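Local coordinates for protein yncA (Salmonella typhimurium, PDB 3DR6) that probably transfers an acetyl group from acetyl-CoA to an acceptor, as a member of the GNAT acetyltransferase family, at residues F71-S76 against Y82-S87; S105-E110 against H117-G122. All coordinates share one frame; numbering follows the deposited sequence. Where two conformers were deposited one is given.

How the contacts relate
Both contacts lie in the buried part of the chain, their centres 9 Å apart; they hold different pairs of elements but meet in one sheet. Contact 1 joins two adjacent antiparallel strands, so backbone hydrogen bonds dominate and 426 Å² is buried; its Trp74 end carries polar groups to waters and the second subunit. Contact 2 sets helix 99-113 on strand 118-124 with 127 Å² of purely apolar side-chain contact. The two meet where strand 83-90 of contact 1 runs parallel to strand 118-124 of contact 2: Val84 O lies 2.8 Å from Val120 N, a probable hydrogen bond. His86 CB, 3.3 Å from Leu107 CD2, connects the strand of contact 1 to the helix of contact 2.

Contact 1. Residues F71-S76 against Y82-S87; sequences FGDWRS and YTVEHS
Val84 covers one face of the Phe71 ring: its CG2 sits 3.8 Å above the plane, offset toward the rim, in a CH-pi contact, while the CG1 branch touches Phe71 CD1 at 3.5 Å. The Trp74 indole has the CD of Arg75 on one face and, at its edge and in plane, Glu85 OE1, 3.1 Å from Trp74 CD1; ring and carboxylate planes are turned 66° apart. Placing CG anti to the backbone N (chi1 179°) lays the indole beside Thr83, whose CG2 comes within 3.6 Å of Trp74 CE3. These groups hang from the beta hairpin of strands 64-73 and 83-90, part of the central GNAT sheet, which Phe71 and Glu85 leave on different faces. Gly72 and Glu85 form a hydrogen-bonded antiparallel pair, with Gly72 N to Glu85 O at 3.1 Å and the return bond, Glu85 N to Gly72 O, shorter at 2.8 Å. Trp74 N continues the pairing past the strand end, donating to Thr83 O at 3.2 Å. Glu85 reaches the indole on an extended chain, and Arg75 of the second subunit forms a salt bridge with its OE2. Asp73 OD1 is hydrogen-bonded to Tyr54 OH, and Thr83 OG1 to Val148 O of the second subunit.

Contact 2. Residues S105-E110 against H117-G122; sequences SRLIDE and HVMVAG
Met119, modelled as selenomethionine, projects from strand 118-124 toward Leu107 and Ile108 of helix 99-113. These elements are the second strand and the helix of a beta-alpha-beta unit that starts with strand 83-90; in GNAT relatives the turn from that first strand into the helix, with the helix start, holds the pyrophosphate of acetyl-CoA. The nearest CA atoms, those of Ile108 and Met119, are 7.6 Å apart, and side chains make the contact. From CB the Met119 chain runs out almost straight, CG anti to the backbone N (chi1 -163°) and SE anti to CA (chi2 -171°). Neither CB nor CG comes within 4.2 Å of the helix segment, so contact begins at the selenium. SE lies 3.9 Å from Ile108 CG1 and 4.4 Å from Leu107 CD2, so it touches two successive helix residues, Ile108 the nearer. At chi3 the chain bends, and the terminal CE is modelled against Ile108. It approaches CG1 more closely than carbons allow, so the methyl position and its contacts are doubtful, and the SE distances carry the evidence. Overall the Met119 and Ile108 side chains cross at about a right angle. Strand 83-90 adds His86, which touches both Leu107 and Met119, while Leu163 of strand 154-164 packs on Ile108. All three touching residues are buried. Elsewhere on the helix, Arg106 and Glu110 form an i to i+4 salt bridge, and Arg113 also pairs with Glu110 OE2. Arg106 grips that single oxygen side-on: NE, at 2.9 Å from Glu110 OE2, meets its anti lone pair, whereas NH2, at 3.1 Å from the same OE2, arrives 41° out of the carboxylate plane.

Contact 1. Residues F71-S76 against Y82-S87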
# COMPACT_ATOMS: atom_id res chain seq x y z
N PHE C 71 -8.97 1.58 11.53
CA PHE C 71 -7.81 1.15 10.76
C PHE C 71 -8.16 -0.06 9.92
O PHE C 71 -9.13 -0.81 10.22
CB PHE C 71 -6.56 0.93 11.63
CG PHE C 71 -6.69 -0.16 12.67
CD1 PHE C 71 -6.73 -1.51 12.29
CD2 PHE C 71 -6.72 0.16 14.04
CE1 PHE C 71 -6.82 -2.54 13.25
CE2 PHE C 71 -6.80 -0.86 15.02
CZ PHE C 71 -6.86 -2.21 14.61
N GLY C 72 -7.36 -0.24 8.88
CA GLY C 72 -7.42 -1.44 8.06
C GLY C 72 -6.03 -1.95 7.73
O GLY C 72 -5.03 -1.35 8.12
N ASP C 73 -5.97 -3.06 7.02
CA ASP C 73 -4.69 -3.60 6.59
C ASP C 73 -4.00 -2.59 5.70
O ASP C 73 -4.64 -1.95 4.86
CB ASP C 73 -4.88 -4.92 5.87
CG ASP C 73 -5.49 -5.98 6.76
OD1 ASP C 73 -5.19 -6.01 7.97
OD2 ASP C 73 -6.30 -6.79 6.24
N TRP C 74 -2.70 -2.41 5.93
CA TRP C 74 -1.92 -1.43 5.18
C TRP C 74 -1.70 -1.89 3.74
O TRP C 74 -1.82 -1.11 2.79
CB TRP C 74 -0.58 -1.20 5.87
CG TRP C 74 0.32 -0.22 5.15
CD1 TRP C 74 -0.02 1.02 4.68
CD2 TRP C 74 1.71 -0.39 4.89
NE1 TRP C 74 1.08 1.63 4.11
CE2 TRP C 74 2.15 0.79 4.22
CE3 TRP C 74 2.63 -1.42 5.13
CZ2 TRP C 74 3.48 0.96 3.80
CZ3 TRP C 74 3.96 -1.24 4.70
CH2 TRP C 74 4.36 -0.06 4.06
N ARG C 75 -1.37 -3.17 3.60
CA ARG C 75 -1.11 -3.81 2.30
C ARG C 75 -1.78 -5.20 2.26
O ARG C 75 -2.15 -5.74 3.32
CB ARG C 75 0.40 -3.87 2.06
CG ARG C 75 1.01 -2.50 1.72
CD ARG C 75 2.55 -2.43 1.68
NE ARG C 75 3.21 -3.33 0.72
CZ ARG C 75 3.40 -3.08 -0.58
NH1 ARG C 75 2.96 -1.96 -1.15
NH2 ARG C 75 4.03 -3.99 -1.32
N SER C 76 -1.95 -5.78 1.06
CA SER C 76 -2.71 -7.02 0.90
C SER C 76 -1.98 -8.30 1.30
O SER C 76 -2.61 -9.29 1.76
CB SER C 76 -3.18 -7.19 -0.55
OG SER C 76 -3.83 -6.02 -0.98
N TYR C 82 0.52 -7.73 10.34
CA TYR C 82 0.61 -7.03 11.63
C TYR C 82 0.83 -5.53 11.50
O TYR C 82 1.06 -4.85 12.50
CB TYR C 82 1.63 -7.71 12.55
CG TYR C 82 1.31 -9.17 12.69
CD1 TYR C 82 2.15 -10.11 12.12
CD2 TYR C 82 0.14 -9.61 13.34
CE1 TYR C 82 1.89 -11.46 12.22
CE2 TYR C 82 -0.15 -10.98 13.43
CZ TYR C 82 0.75 -11.89 12.85
OH TYR C 82 0.57 -13.25 12.88
N THR C 83 0.70 -5.01 10.27
CA THR C 83 0.82 -3.58 9.99
C THR C 83 -0.52 -3.03 9.50
O THR C 83 -1.09 -3.51 8.49
CB THR C 83 1.94 -3.29 8.96
OG1 THR C 83 3.18 -3.82 9.45
CG2 THR C 83 2.09 -1.77 8.71
N VAL C 84 -1.04 -2.05 10.23
CA VAL C 84 -2.32 -1.44 9.88
C VAL C 84 -2.12 0.04 9.55
O VAL C 84 -1.15 0.67 10.00
CB VAL C 84 -3.40 -1.62 10.99
CG1 VAL C 84 -3.88 -3.10 11.05
CG2 VAL C 84 -2.89 -1.08 12.37
N GLU C 85 -3.03 0.58 8.75
CA GLU C 85 -3.02 1.99 8.42
C GLU C 85 -4.32 2.62 8.91
O GLU C 85 -5.43 2.11 8.63
CB GLU C 85 -2.89 2.18 6.90
CG GLU C 85 -2.97 3.64 6.52
CD GLU C 85 -2.78 3.88 5.05
OE1 GLU C 85 -2.53 2.88 4.32
OE2 GLU C 85 -2.90 5.07 4.64
N HIS C 86 -4.19 3.76 9.60
CA HIS C 86 -5.34 4.39 10.28
C HIS C 86 -6.03 5.38 9.37
O HIS C 86 -5.43 5.87 8.42
CB HIS C 86 -4.94 5.05 11.63
CG HIS C 86 -4.26 6.39 11.51
ND1 HIS C 86 -4.89 7.51 11.03
CD2 HIS C 86 -3.01 6.79 11.87
CE1 HIS C 86 -4.05 8.53 11.05
NE2 HIS C 86 -2.91 8.12 11.58
N SER C 87 -7.28 5.67 9.67
CA SER C 87 -7.96 6.80 9.07
C SER C 87 -8.70 7.49 10.21
O SER C 87 -9.46 6.85 10.96
CB SER C 87 -8.86 6.35 7.90
OG SER C 87 -9.96 5.55 8.36
O HOH W 1 -2.89 -5.87 9.48
O HOH W 2 -4.18 0.95 3.46
O HOH W 3 -1.37 -4.89 6.08

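Contact 2. Residues S105-E110 against H117-G122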
# COMPACT_ATOMS: atom_id res chain seq x y z
N SER C 105 -5.25 8.24 19.66
CA SER C 105 -4.75 7.60 20.88
C SER C 105 -5.57 6.35 21.21
O SER C 105 -5.02 5.27 21.42
CB SER C 105 -4.73 8.57 22.06
OG SER C 105 -3.99 8.03 23.15
N ARG C 106 -6.89 6.51 21.21
CA ARG C 106 -7.80 5.38 21.46
C ARG C 106 -7.60 4.26 20.41
O ARG C 106 -7.54 3.06 20.76
CB ARG C 106 -9.25 5.85 21.50
CG ARG C 106 -10.28 4.71 21.64
CD ARG C 106 -10.13 3.89 22.95
NE ARG C 106 -11.01 2.71 22.92
CZ ARG C 106 -12.32 2.74 23.20
NH1 ARG C 106 -12.93 3.87 23.55
NH2 ARG C 106 -13.03 1.62 23.13
N LEU C 107 -7.47 4.66 19.14
CA LEU C 107 -7.23 3.72 18.04
C LEU C 107 -5.99 2.84 18.27
O LEU C 107 -6.02 1.62 18.05
CB LEU C 107 -7.09 4.49 16.72
CG LEU C 107 -7.36 3.71 15.45
CD1 LEU C 107 -8.85 3.23 15.41
CD2 LEU C 107 -6.97 4.55 14.23
N ILE C 108 -4.92 3.47 18.73
CA ILE C 108 -3.66 2.78 19.00
C ILE C 108 -3.85 1.68 20.05
O ILE C 108 -3.30 0.59 19.91
CB ILE C 108 -2.58 3.78 19.48
CG1 ILE C 108 -2.10 4.65 18.31
CG2 ILE C 108 -1.40 3.06 20.14
CD1 ILE C 108 -1.47 5.98 18.75
N ASP C 109 -4.64 1.97 21.07
CA ASP C 109 -4.98 1.01 22.11
C ASP C 109 -5.68 -0.19 21.51
O ASP C 109 -5.38 -1.33 21.86
CB ASP C 109 -5.92 1.65 23.13
CG ASP C 109 -5.25 2.70 23.98
OD1 ASP C 109 -4.01 2.67 24.11
OD2 ASP C 109 -5.98 3.56 24.52
N GLU C 110 -6.62 0.07 20.59
CA GLU C 110 -7.38 -0.99 19.92
C GLU C 110 -6.46 -1.81 19.04
O GLU C 110 -6.59 -3.02 19.00
CB GLU C 110 -8.57 -0.43 19.12
CG GLU C 110 -9.67 0.24 19.97
CD GLU C 110 -10.24 -0.64 21.07
OE1 GLU C 110 -10.32 -1.88 20.89
OE2 GLU C 110 -10.61 -0.07 22.13
N HIS C 117 1.48 -4.83 15.13
CA HIS C 117 2.88 -4.52 15.48
C HIS C 117 3.33 -3.11 15.08
O HIS C 117 4.19 -2.51 15.75
CB HIS C 117 3.83 -5.59 14.89
CG HIS C 117 5.26 -5.44 15.30
ND1 HIS C 117 5.68 -5.53 16.61
CD2 HIS C 117 6.38 -5.25 14.56
CE1 HIS C 117 6.99 -5.38 16.66
NE2 HIS C 117 7.45 -5.23 15.43
N VAL C 118 2.75 -2.59 13.99
CA VAL C 118 3.09 -1.22 13.53
C VAL C 118 1.80 -0.54 13.07
O VAL C 118 1.01 -1.21 12.39
CB VAL C 118 4.10 -1.24 12.31
CG1 VAL C 118 4.36 0.19 11.81
CG2 VAL C 118 5.43 -1.93 12.70
N MSE C 119 1.58 0.74 13.41
CA MSE C 119 0.49 1.55 12.76
C MSE C 119 1.17 2.57 11.87
O MSE C 119 2.13 3.23 12.26
CB MSE C 119 -0.54 2.27 13.70
CG MSE C 119 -2.04 2.82 13.02
SE MSE C 119 -2.65 3.80 14.52
CE MSE C 119 -1.94 2.54 15.99
N VAL C 120 0.66 2.64 10.66
CA VAL C 120 1.16 3.56 9.66
C VAL C 120 0.14 4.68 9.45
O VAL C 120 -1.07 4.42 9.39
CB VAL C 120 1.36 2.82 8.34
CG1 VAL C 120 1.78 3.80 7.20
CG2 VAL C 120 2.42 1.75 8.49
N ALA C 121 0.64 5.91 9.31
CA ALA C 121 -0.17 7.03 8.89
C ALA C 121 0.30 7.48 7.50
O ALA C 121 1.50 7.60 7.27
CB ALA C 121 -0.03 8.18 9.91
N GLY C 122 -0.64 7.70 6.59
CA GLY C 122 -0.34 8.27 5.27
C GLY C 122 -0.82 9.72 5.33
O GLY C 122 -2.01 9.98 5.59